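Local atomic coordinates of enolase (alpha proteobacterium BAL199, PDB entry 3UGV), a protein that probably abstracts a proton next to the carboxylate of an acid substrate, bound magnesium stabilising the enolate, as in other members of the enolase superfamily. Residues D257-Y262 / H286-A291; G119-S124 / N278-R283; M197-P202 / I206-A211; S308-A313 / R338-A343. All coordinates share one frame; numbering follows the deposited sequence.

Contact 1. Residues D257-Y262 / H286-A291; sequences DNFDGY and HQALQA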
# COMPACT_ATOMS: atom_id res chain seq x y z
N ASP F 257 9.50 -1.31 -21.31
CA ASP F 257 9.90 -1.23 -19.89
C ASP F 257 9.19 -0.12 -19.11
O ASP F 257 9.55 0.16 -17.96
CB ASP F 257 11.43 -1.13 -19.73
CG ASP F 257 12.02 0.12 -20.37
OD1 ASP F 257 11.27 0.87 -21.02
OD2 ASP F 257 13.24 0.35 -20.22
N ASN F 258 8.19 0.51 -19.72
CA ASN F 258 7.40 1.52 -19.02
C ASN F 258 6.27 0.89 -18.23
O ASN F 258 5.12 0.90 -18.67
CB ASN F 258 6.83 2.56 -20.00
CG ASN F 258 6.09 3.67 -19.30
OD1 ASN F 258 6.15 3.75 -18.08
ND2 ASN F 258 5.39 4.53 -20.05
N PHE F 259 6.59 0.34 -17.06
CA PHE F 259 5.60 -0.36 -16.23
C PHE F 259 4.62 0.59 -15.54
O PHE F 259 3.46 0.23 -15.29
CB PHE F 259 6.29 -1.23 -15.17
CG PHE F 259 6.99 -2.43 -15.72
CD1 PHE F 259 6.88 -2.76 -17.06
CD2 PHE F 259 7.73 -3.26 -14.89
CE1 PHE F 259 7.53 -3.88 -17.57
CE2 PHE F 259 8.38 -4.37 -15.39
CZ PHE F 259 8.28 -4.68 -16.74
N ASP F 260 5.08 1.79 -15.18
CA ASP F 260 4.17 2.77 -14.60
C ASP F 260 3.05 3.08 -15.59
O ASP F 260 1.90 3.16 -15.21
CB ASP F 260 4.89 4.05 -14.19
CG ASP F 260 5.99 3.80 -13.17
OD1 ASP F 260 5.73 3.18 -12.11
OD2 ASP F 260 7.12 4.23 -13.43
N GLY F 261 3.40 3.24 -16.87
CA GLY F 261 2.43 3.52 -17.92
C GLY F 261 1.52 2.33 -18.19
O GLY F 261 0.31 2.47 -18.35
N TYR F 262 2.10 1.14 -18.22
CA TYR F 262 1.32 -0.07 -18.44
C TYR F 262 0.27 -0.27 -17.35
O TYR F 262 -0.89 -0.54 -17.67
CB TYR F 262 2.24 -1.28 -18.59
CG TYR F 262 2.74 -1.47 -20.00
CD1 TYR F 262 1.85 -1.50 -21.07
CD2 TYR F 262 4.09 -1.60 -20.28
CE1 TYR F 262 2.30 -1.67 -22.37
CE2 TYR F 262 4.54 -1.76 -21.57
CZ TYR F 262 3.64 -1.79 -22.62
OH TYR F 262 4.07 -1.97 -23.92
N HIS F 286 7.80 -11.62 -13.22
CA HIS F 286 7.34 -11.52 -11.83
C HIS F 286 7.25 -10.04 -11.41
O HIS F 286 6.30 -9.63 -10.74
CB HIS F 286 8.28 -12.37 -10.94
CG HIS F 286 8.41 -11.88 -9.54
ND1 HIS F 286 7.44 -12.06 -8.58
CD2 HIS F 286 9.43 -11.24 -8.91
CE1 HIS F 286 7.84 -11.55 -7.43
NE2 HIS F 286 9.05 -11.04 -7.61
N GLN F 287 8.23 -9.24 -11.83
CA GLN F 287 8.23 -7.81 -11.51
C GLN F 287 7.10 -7.06 -12.22
O GLN F 287 6.47 -6.19 -11.63
CB GLN F 287 9.58 -7.20 -11.86
CG GLN F 287 10.73 -7.75 -11.01
CD GLN F 287 12.08 -7.20 -11.44
OE1 GLN F 287 12.21 -6.62 -12.53
NE2 GLN F 287 13.09 -7.35 -10.57
N ALA F 288 6.85 -7.42 -13.48
CA ALA F 288 5.75 -6.85 -14.23
C ALA F 288 4.41 -7.13 -13.56
O ALA F 288 3.54 -6.26 -13.54
CB ALA F 288 5.75 -7.39 -15.64
N LEU F 289 4.25 -8.34 -13.04
CA LEU F 289 2.99 -8.74 -12.39
C LEU F 289 2.81 -8.01 -11.05
O LEU F 289 1.73 -7.50 -10.76
CB LEU F 289 2.90 -10.27 -12.21
CG LEU F 289 2.99 -11.07 -13.52
CD1 LEU F 289 2.88 -12.57 -13.31
CD2 LEU F 289 1.93 -10.61 -14.50
N GLN F 290 3.87 -7.93 -10.26
CA GLN F 290 3.82 -7.14 -9.04
C GLN F 290 3.45 -5.70 -9.33
O GLN F 290 2.79 -5.05 -8.52
CB GLN F 290 5.16 -7.14 -8.31
CG GLN F 290 5.53 -8.47 -7.68
CD GLN F 290 6.92 -8.40 -7.07
OE1 GLN F 290 7.87 -7.96 -7.73
NE2 GLN F 290 7.04 -8.81 -5.81
N ALA F 291 3.90 -5.19 -10.47
CA ALA F 291 3.60 -3.80 -10.84
C ALA F 291 2.17 -3.66 -11.35
O ALA F 291 1.71 -2.56 -11.60
CB ALA F 291 4.58 -3.32 -11.88
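Phe259, in the first turn of helix 259-268, and Ala291 have the nearest CA atoms of the two segments, 6.7 Å apart. The meeting is apolar and rests on one ring. Phe259 has CG anti to its carbonyl carbon (chi1 -70°), which lays the ring along the flank of helix 282-290. There Phe259 CE2 stands 3.8 Å from Ala288 CA, and its CZ comes within 3.9 Å of Ala288 CB. Ala288 CA lies 4.3 Å from the ring centroid, 30° off the normal, an off-centre CH-pi contact. Nearer the backbone, Phe259 CB faces Ala291 CB at 4.3 Å. The two helices are successive outer helices of the enolase-superfamily barrel, following strands 249-251 and 273-275. Replacing Phe259 by an alanine would probably open a gap beside Ala288 and leave little more than the CB-CB contact with Ala291 between these segments. The start of helix 259-268 is capped by Asn258, whose OD1 accepts from Gly261 N at 3.0 Å, the donor lying well above the carbonyl plane. A second subunit adjoins the same region: Phe259 packs on its Gln287, and Asp260 OD2 is hydrogen-bonded to His286 NE2 of that chain.

Contact 2. Residues G119-S124 / N278-R283; sequences GYAGLS and NFYGPR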
# COMPACT_ATOMS: atom_id res chain seq x y z
N GLY F 119 25.59 -8.20 -18.55
CA GLY F 119 24.15 -8.15 -18.36
C GLY F 119 23.44 -9.47 -18.57
O GLY F 119 23.82 -10.25 -19.44
N TYR F 120 22.41 -9.71 -17.76
CA TYR F 120 21.60 -10.91 -17.87
C TYR F 120 20.57 -10.75 -18.98
O TYR F 120 20.16 -11.72 -19.61
CB TYR F 120 20.91 -11.26 -16.54
CG TYR F 120 21.84 -11.83 -15.50
CD1 TYR F 120 22.36 -13.11 -15.64
CD2 TYR F 120 22.22 -11.09 -14.39
CE1 TYR F 120 23.23 -13.64 -14.70
CE2 TYR F 120 23.08 -11.61 -13.44
CZ TYR F 120 23.59 -12.88 -13.61
OH TYR F 120 24.44 -13.40 -12.67
N ALA F 121 20.15 -9.51 -19.23
CA ALA F 121 19.15 -9.27 -20.26
C ALA F 121 19.84 -8.97 -21.59
O ALA F 121 21.06 -8.79 -21.62
CB ALA F 121 18.20 -8.14 -19.85
N GLY F 122 19.07 -8.93 -22.67
CA GLY F 122 19.61 -8.55 -23.96
C GLY F 122 20.37 -9.65 -24.68
O GLY F 122 20.04 -10.82 -24.56
N LEU F 123 21.41 -9.26 -25.42
CA LEU F 123 22.16 -10.19 -26.26
C LEU F 123 22.67 -11.43 -25.52
O LEU F 123 22.71 -12.51 -26.10
CB LEU F 123 23.32 -9.49 -26.97
CG LEU F 123 22.91 -8.45 -28.02
CD1 LEU F 123 24.04 -7.45 -28.31
CD2 LEU F 123 22.42 -9.13 -29.30
N SER F 124 23.06 -11.27 -24.25
CA SER F 124 23.54 -12.40 -23.44
C SER F 124 22.47 -13.49 -23.33
O SER F 124 22.73 -14.66 -23.60
CB SER F 124 23.91 -11.94 -22.02
OG SER F 124 24.76 -10.81 -22.01
N ASN F 278 8.93 -9.07 -24.60
CA ASN F 278 10.22 -8.46 -24.27
C ASN F 278 10.70 -8.70 -22.84
O ASN F 278 11.65 -8.05 -22.40
CB ASN F 278 10.17 -6.96 -24.53
CG ASN F 278 10.33 -6.61 -26.01
OD1 ASN F 278 11.43 -6.68 -26.56
ND2 ASN F 278 9.23 -6.24 -26.64
N PHE F 279 10.04 -9.62 -22.13
CA PHE F 279 10.49 -10.06 -20.82
C PHE F 279 11.82 -10.81 -20.94
O PHE F 279 11.88 -11.87 -21.57
CB PHE F 279 9.49 -11.04 -20.21
CG PHE F 279 8.22 -10.42 -19.72
CD1 PHE F 279 8.13 -9.05 -19.51
CD2 PHE F 279 7.12 -11.21 -19.44
CE1 PHE F 279 6.97 -8.49 -19.04
CE2 PHE F 279 5.95 -10.66 -18.98
CZ PHE F 279 5.88 -9.29 -18.78
N TYR F 280 12.87 -10.29 -20.34
CA TYR F 280 14.14 -11.03 -20.29
C TYR F 280 14.24 -11.85 -19.00
O TYR F 280 14.82 -11.41 -18.01
CB TYR F 280 15.33 -10.08 -20.45
CG TYR F 280 15.50 -9.63 -21.88
CD1 TYR F 280 16.22 -10.40 -22.78
CD2 TYR F 280 14.92 -8.44 -22.34
CE1 TYR F 280 16.37 -10.02 -24.10
CE2 TYR F 280 15.05 -8.05 -23.66
CZ TYR F 280 15.78 -8.84 -24.54
OH TYR F 280 15.93 -8.46 -25.85
N GLY F 281 13.65 -13.04 -19.02
CA GLY F 281 13.68 -13.93 -17.86
C GLY F 281 12.43 -13.88 -16.99
O GLY F 281 11.66 -12.92 -17.02
N PRO F 282 12.22 -14.93 -16.18
CA PRO F 282 11.02 -15.05 -15.35
C PRO F 282 10.97 -14.02 -14.22
O PRO F 282 9.88 -13.62 -13.79
CB PRO F 282 11.12 -16.47 -14.75
CG PRO F 282 12.13 -17.20 -15.61
CD PRO F 282 13.06 -16.14 -16.15
N ARG F 283 12.12 -13.62 -13.72
CA ARG F 283 12.11 -12.60 -12.68
C ARG F 283 11.50 -11.31 -13.25
O ARG F 283 10.76 -10.60 -12.57
CB ARG F 283 13.50 -12.37 -12.08
CG ARG F 283 13.60 -11.11 -11.20
CD ARG F 283 14.83 -11.16 -10.33
NE ARG F 283 14.73 -12.25 -9.37
CZ ARG F 283 15.77 -12.92 -8.87
NH1 ARG F 283 17.00 -12.62 -9.25
NH2 ARG F 283 15.57 -13.90 -8.00
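The interface between the N-terminal capping domain and the barrel of the enolase fold is bridged here by Ala121 and Gly122, which lie against Tyr280. The capping-domain residues precede helix 123-142, whereas Tyr280 sits in the loop between barrel strand 273-275 and helix 282-290, shortly after the magnesium ligand Glu277. Tyr280 CB points toward the other segment, and a chi1 of -76° sets the ring beside Gly122. Gly122 N lies over one ring face, 3.1 Å above the plane and shifted toward the rim, only 3.2 Å from Tyr280 CD1. Gly122 CA follows at 3.6 Å from Tyr280 CE1, so the backbone of Gly122 lies over the face, while Ala121 CB approaches obliquely. At the root of the tyrosine, Ala121 CB meets Tyr280 CB at 3.5 Å. A serine in place of Tyr280 would probably leave the backbone at Gly122 without its ring and remove the phenol's weak hydrogen bond with Arg303 NE. A second subunit closes in as well, its Gly119 packing on Tyr280. Within the capping segment, the turn into helix 123-142 is tied by Ser124 OG, which donates to Gly119 O at 2.8 Å with the donor tilted 18° from the carbonyl plane.

Contact 3. Residues M197-P202 / I206-A211; sequences MGRDDP and IETAEA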
# COMPACT_ATOMS: atom_id res chain seq x y z
N MET F 197 -1.81 -2.28 -35.62
CA MET F 197 -2.35 -0.93 -35.61
C MET F 197 -1.24 0.10 -35.37
O MET F 197 -0.12 -0.25 -34.99
CB MET F 197 -3.43 -0.78 -34.54
CG MET F 197 -4.76 -1.51 -34.86
SD MET F 197 -6.14 -0.84 -33.89
CE MET F 197 -7.53 -1.78 -34.51
N GLY F 198 -1.56 1.36 -35.61
CA GLY F 198 -0.59 2.42 -35.45
C GLY F 198 -0.45 3.31 -36.68
O GLY F 198 0.60 3.89 -36.90
N ARG F 199 -1.51 3.40 -37.48
CA ARG F 199 -1.49 4.32 -38.61
C ARG F 199 -1.40 5.76 -38.12
O ARG F 199 -1.62 6.03 -36.94
CB ARG F 199 -2.73 4.11 -39.47
CG ARG F 199 -2.64 2.84 -40.30
CD ARG F 199 -4.00 2.36 -40.75
NE ARG F 199 -3.91 1.06 -41.41
CZ ARG F 199 -3.96 -0.11 -40.79
NH1 ARG F 199 -4.10 -0.17 -39.47
NH2 ARG F 199 -3.87 -1.24 -41.48
N ASP F 200 -1.05 6.68 -39.01
CA ASP F 200 -1.03 8.10 -38.66
C ASP F 200 -2.40 8.58 -38.22
O ASP F 200 -2.52 9.34 -37.26
CB ASP F 200 -0.55 8.94 -39.84
CG ASP F 200 0.94 8.78 -40.10
OD1 ASP F 200 1.72 8.89 -39.13
OD2 ASP F 200 1.32 8.52 -41.26
N ASP F 201 -3.43 8.16 -38.94
CA ASP F 201 -4.81 8.49 -38.59
C ASP F 201 -5.45 7.29 -37.89
O ASP F 201 -5.74 6.28 -38.52
CB ASP F 201 -5.60 8.84 -39.85
CG ASP F 201 -7.02 9.34 -39.55
OD1 ASP F 201 -7.43 9.40 -38.36
OD2 ASP F 201 -7.74 9.66 -40.52
N PRO F 202 -5.68 7.41 -36.57
CA PRO F 202 -6.34 6.40 -35.74
C PRO F 202 -7.67 5.92 -36.33
O PRO F 202 -8.05 4.76 -36.17
CB PRO F 202 -6.65 7.15 -34.45
CG PRO F 202 -5.72 8.30 -34.45
CD PRO F 202 -5.47 8.67 -35.85
N ILE F 206 -9.23 1.85 -36.97
CA ILE F 206 -10.54 1.35 -36.59
C ILE F 206 -11.28 0.89 -37.84
O ILE F 206 -11.95 -0.14 -37.85
CB ILE F 206 -11.33 2.46 -35.86
CG1 ILE F 206 -10.76 2.66 -34.46
CG2 ILE F 206 -12.83 2.15 -35.84
CD1 ILE F 206 -11.30 3.87 -33.76
N GLU F 207 -11.15 1.68 -38.89
CA GLU F 207 -11.72 1.36 -40.19
C GLU F 207 -11.22 -0.01 -40.64
O GLU F 207 -11.99 -0.84 -41.14
CB GLU F 207 -11.28 2.43 -41.18
CG GLU F 207 -12.06 2.50 -42.46
CD GLU F 207 -11.48 3.55 -43.39
OE1 GLU F 207 -11.20 4.68 -42.92
OE2 GLU F 207 -11.28 3.24 -44.59
N THR F 208 -9.92 -0.25 -40.45
CA THR F 208 -9.33 -1.55 -40.77
C THR F 208 -9.94 -2.71 -39.97
O THR F 208 -10.28 -3.74 -40.54
CB THR F 208 -7.82 -1.51 -40.59
OG1 THR F 208 -7.27 -0.52 -41.46
CG2 THR F 208 -7.21 -2.86 -40.93
N ALA F 209 -10.06 -2.54 -38.66
CA ALA F 209 -10.71 -3.54 -37.81
C ALA F 209 -12.11 -3.87 -38.34
O ALA F 209 -12.47 -5.05 -38.49
CB ALA F 209 -10.78 -3.03 -36.35
N GLU F 210 -12.90 -2.84 -38.62
CA GLU F 210 -14.28 -3.03 -39.10
C GLU F 210 -14.28 -3.76 -40.43
O GLU F 210 -15.09 -4.64 -40.64
CB GLU F 210 -15.03 -1.70 -39.21
CG GLU F 210 -15.14 -0.89 -37.90
CD GLU F 210 -16.08 -1.54 -36.86
OE1 GLU F 210 -16.51 -2.70 -37.07
OE2 GLU F 210 -16.38 -0.88 -35.83
N ALA F 211 -13.36 -3.41 -41.32
CA ALA F 211 -13.26 -4.06 -42.63
C ALA F 211 -12.88 -5.54 -42.51
O ALA F 211 -13.41 -6.39 -43.23
CB ALA F 211 -12.27 -3.32 -43.52
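Arg199 lies across Thr208 where the loop after barrel strand 192-196 runs into helix 202-216, one beta-alpha step of the enolase-superfamily barrel. From a CB directed at the helix, the Arg199 chain continues with CG anti to the carbonyl carbon (chi1 -75°) and stays extended through CD to NE, carrying its flat end over the threonine. Arg199 NE passes Thr208 OG1 at 3.7 Å. Arg199 CZ comes closer: Thr208 OG1 lies over the centre of the guanidinium face, 3.4 Å above its plane, and the two side chains cross at about a right angle. Arg199 NH2 also stands 3.8 Å from Thr208 CG2. This is face packing: the hydroxyl instead bonds to Val204 O. The guanidinium finds its polar partners elsewhere, NH1 in a salt bridge with Asp205 OD1 and NH2 in a hydrogen bond to Lys169 O, which together would restrict its rotation. Val174 of helix 171-183 touches both Arg199 and Thr208. At the helix start, Asp201 OD1 caps Ala203 N, and Ile206 N donates to Pro202 O at 3.2 Å with an N-H...O angle of 161°. Farther along, the extended Met197 chain ends with CE 3.9 Å from Ala209 CB.

Contact 4. Residues S308-A313 / R338-A343; sequences SGWMRA and RVTETA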
# COMPACT_ATOMS: atom_id res chain seq x y z
N SER F 308 13.99 -23.63 -20.70
CA SER F 308 14.20 -23.50 -19.26
C SER F 308 13.48 -22.30 -18.67
O SER F 308 12.73 -22.45 -17.70
CB SER F 308 15.70 -23.36 -18.94
OG SER F 308 16.38 -24.55 -19.26
N GLY F 309 13.71 -21.13 -19.25
CA GLY F 309 13.03 -19.91 -18.83
C GLY F 309 11.52 -19.96 -18.98
O GLY F 309 10.80 -19.45 -18.12
N TRP F 310 11.03 -20.57 -20.06
CA TRP F 310 9.58 -20.66 -20.24
C TRP F 310 8.93 -21.45 -19.11
O TRP F 310 7.89 -21.05 -18.58
CB TRP F 310 9.22 -21.30 -21.58
CG TRP F 310 7.73 -21.52 -21.70
CD1 TRP F 310 7.02 -22.54 -21.17
CD2 TRP F 310 6.79 -20.67 -22.37
NE1 TRP F 310 5.69 -22.39 -21.46
CE2 TRP F 310 5.52 -21.25 -22.20
CE3 TRP F 310 6.89 -19.48 -23.09
CZ2 TRP F 310 4.36 -20.68 -22.74
CZ3 TRP F 310 5.75 -18.91 -23.62
CH2 TRP F 310 4.50 -19.52 -23.44
N MET F 311 9.54 -22.58 -18.74
CA MET F 311 8.92 -23.44 -17.73
C MET F 311 8.87 -22.74 -16.38
O MET F 311 7.91 -22.88 -15.64
CB MET F 311 9.65 -24.80 -17.62
CG MET F 311 9.60 -25.68 -18.88
SD MET F 311 7.98 -25.90 -19.64
CE MET F 311 7.05 -26.62 -18.29
N ARG F 312 9.92 -21.98 -16.07
CA ARG F 312 9.94 -21.21 -14.83
C ARG F 312 8.88 -20.12 -14.84
O ARG F 312 8.21 -19.88 -13.84
CB ARG F 312 11.33 -20.63 -14.60
CG ARG F 312 12.33 -21.71 -14.21
CD ARG F 312 13.75 -21.23 -14.17
NE ARG F 312 14.68 -22.36 -14.23
CZ ARG F 312 15.98 -22.29 -13.96
NH1 ARG F 312 16.53 -21.14 -13.59
NH2 ARG F 312 16.73 -23.37 -14.06
N ALA F 313 8.71 -19.49 -16.01
CA ALA F 313 7.75 -18.42 -16.17
C ALA F 313 6.35 -18.99 -16.15
O ALA F 313 5.43 -18.34 -15.64
CB ALA F 313 8.01 -17.66 -17.48
N ARG F 338 1.80 -27.47 -24.55
CA ARG F 338 1.18 -28.74 -24.18
C ARG F 338 1.32 -29.04 -22.69
O ARG F 338 0.54 -29.80 -22.13
CB ARG F 338 1.75 -29.91 -25.00
CG ARG F 338 1.33 -29.92 -26.47
CD ARG F 338 -0.16 -30.17 -26.64
NE ARG F 338 -0.57 -31.45 -26.06
CZ ARG F 338 -1.81 -31.95 -26.12
NH1 ARG F 338 -2.77 -31.29 -26.74
NH2 ARG F 338 -2.08 -33.13 -25.57
N VAL F 339 2.31 -28.44 -22.03
CA VAL F 339 2.47 -28.64 -20.59
C VAL F 339 2.40 -27.34 -19.82
O VAL F 339 2.82 -27.28 -18.67
CB VAL F 339 3.79 -29.33 -20.26
CG1 VAL F 339 3.84 -30.69 -20.90
CG2 VAL F 339 4.97 -28.47 -20.72
N THR F 340 1.89 -26.29 -20.45
CA THR F 340 1.77 -24.99 -19.78
C THR F 340 0.39 -24.83 -19.14
O THR F 340 -0.65 -24.83 -19.81
CB THR F 340 2.07 -23.84 -20.73
OG1 THR F 340 3.44 -23.93 -21.16
CG2 THR F 340 1.83 -22.50 -20.05
N GLU F 341 0.40 -24.69 -17.82
CA GLU F 341 -0.82 -24.74 -17.02
C GLU F 341 -1.85 -23.69 -17.42
O GLU F 341 -3.03 -23.98 -17.49
CB GLU F 341 -0.42 -24.59 -15.55
CG GLU F 341 -1.52 -24.68 -14.54
CD GLU F 341 -1.02 -24.30 -13.15
OE1 GLU F 341 0.22 -24.41 -12.91
OE2 GLU F 341 -1.85 -23.88 -12.31
N THR F 342 -1.41 -22.45 -17.69
CA THR F 342 -2.36 -21.42 -18.09
C THR F 342 -2.27 -21.13 -19.59
O THR F 342 -2.55 -20.03 -20.03
CB THR F 342 -2.19 -20.12 -17.29
OG1 THR F 342 -0.88 -19.59 -17.50
CG2 THR F 342 -2.42 -20.35 -15.79
N ALA F 343 -1.90 -22.13 -20.38
CA ALA F 343 -1.80 -21.97 -21.83
C ALA F 343 -3.02 -21.25 -22.38
O ALA F 343 -4.15 -21.54 -22.01
CB ALA F 343 -1.63 -23.32 -22.50
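Trp310 and Thr340 form the tight part of this contact between helix 306-320 and the loop after helix 330-337. The indole has CG anti to the backbone N (chi1 174°), which brings its NE1 edge up to the threonine. Trp310 NE1 donates to Thr340 OG1 at 2.7 Å, with an N-H...O angle of 162° and the oxygen only 6° out of the ring plane, so the short bond is also nearly straight. Thr340 OG1 has a second partner, the backbone Val336 O in helix 330-337; the hydroxyl thus relays the indole to that helix, and both polar groups are satisfied although buried. Thr340 CG2 adds a looser touch, 4.1 Å from Trp310 CZ2. Stacking on Phe301 probably restrains the indole further.

Toward the partly exposed side the fit relies on dispersion alone. Met311, its chain bent at chi2 and chi3, turns CE to within 3.7 Å of Val339 CG2, while SD remains at 4.1 Å from that same methyl. On the type I turn from Thr340 to Ala343, Glu341 is exposed, and its OE1 forms a salt bridge with Arg312 NH1 of a fourth subunit.

Helix 306-320 also packs through Arg312 and Ala313 on Pro282 and Met285 of helix 282-290 of the barrel and, through Ser308, on Tyr108 of helix 104-114 in the N-terminal domain, while the loop joins helix 330-337 to strand 346-348.

Overall arrangement
Contacts 1 and 2 share helix 282-290: their centres are 15 Å apart, and they touch where Ala288 CB meets Phe279 CZ at 3.7 Å. Contact 2 in turn meets contact 4, Pro282 CG lying 3.6 Å from Gly309 O, so the three pack continuously from the capping domain into barrel helices. Contacts 1 and 2 border the second subunit, contacts 1 and 4 the fourth. Contact 3 stands apart, its centre 27 Å from that of contact 1. Its Met197 has backbone hydrogen bonds with Asp225, a magnesium ligand with Glu251 and Glu277, and a side chain about 11 Å from a bound magnesium ion, against about 14, 13 and 13 Å for those of Ala291, Tyr280 and Trp310.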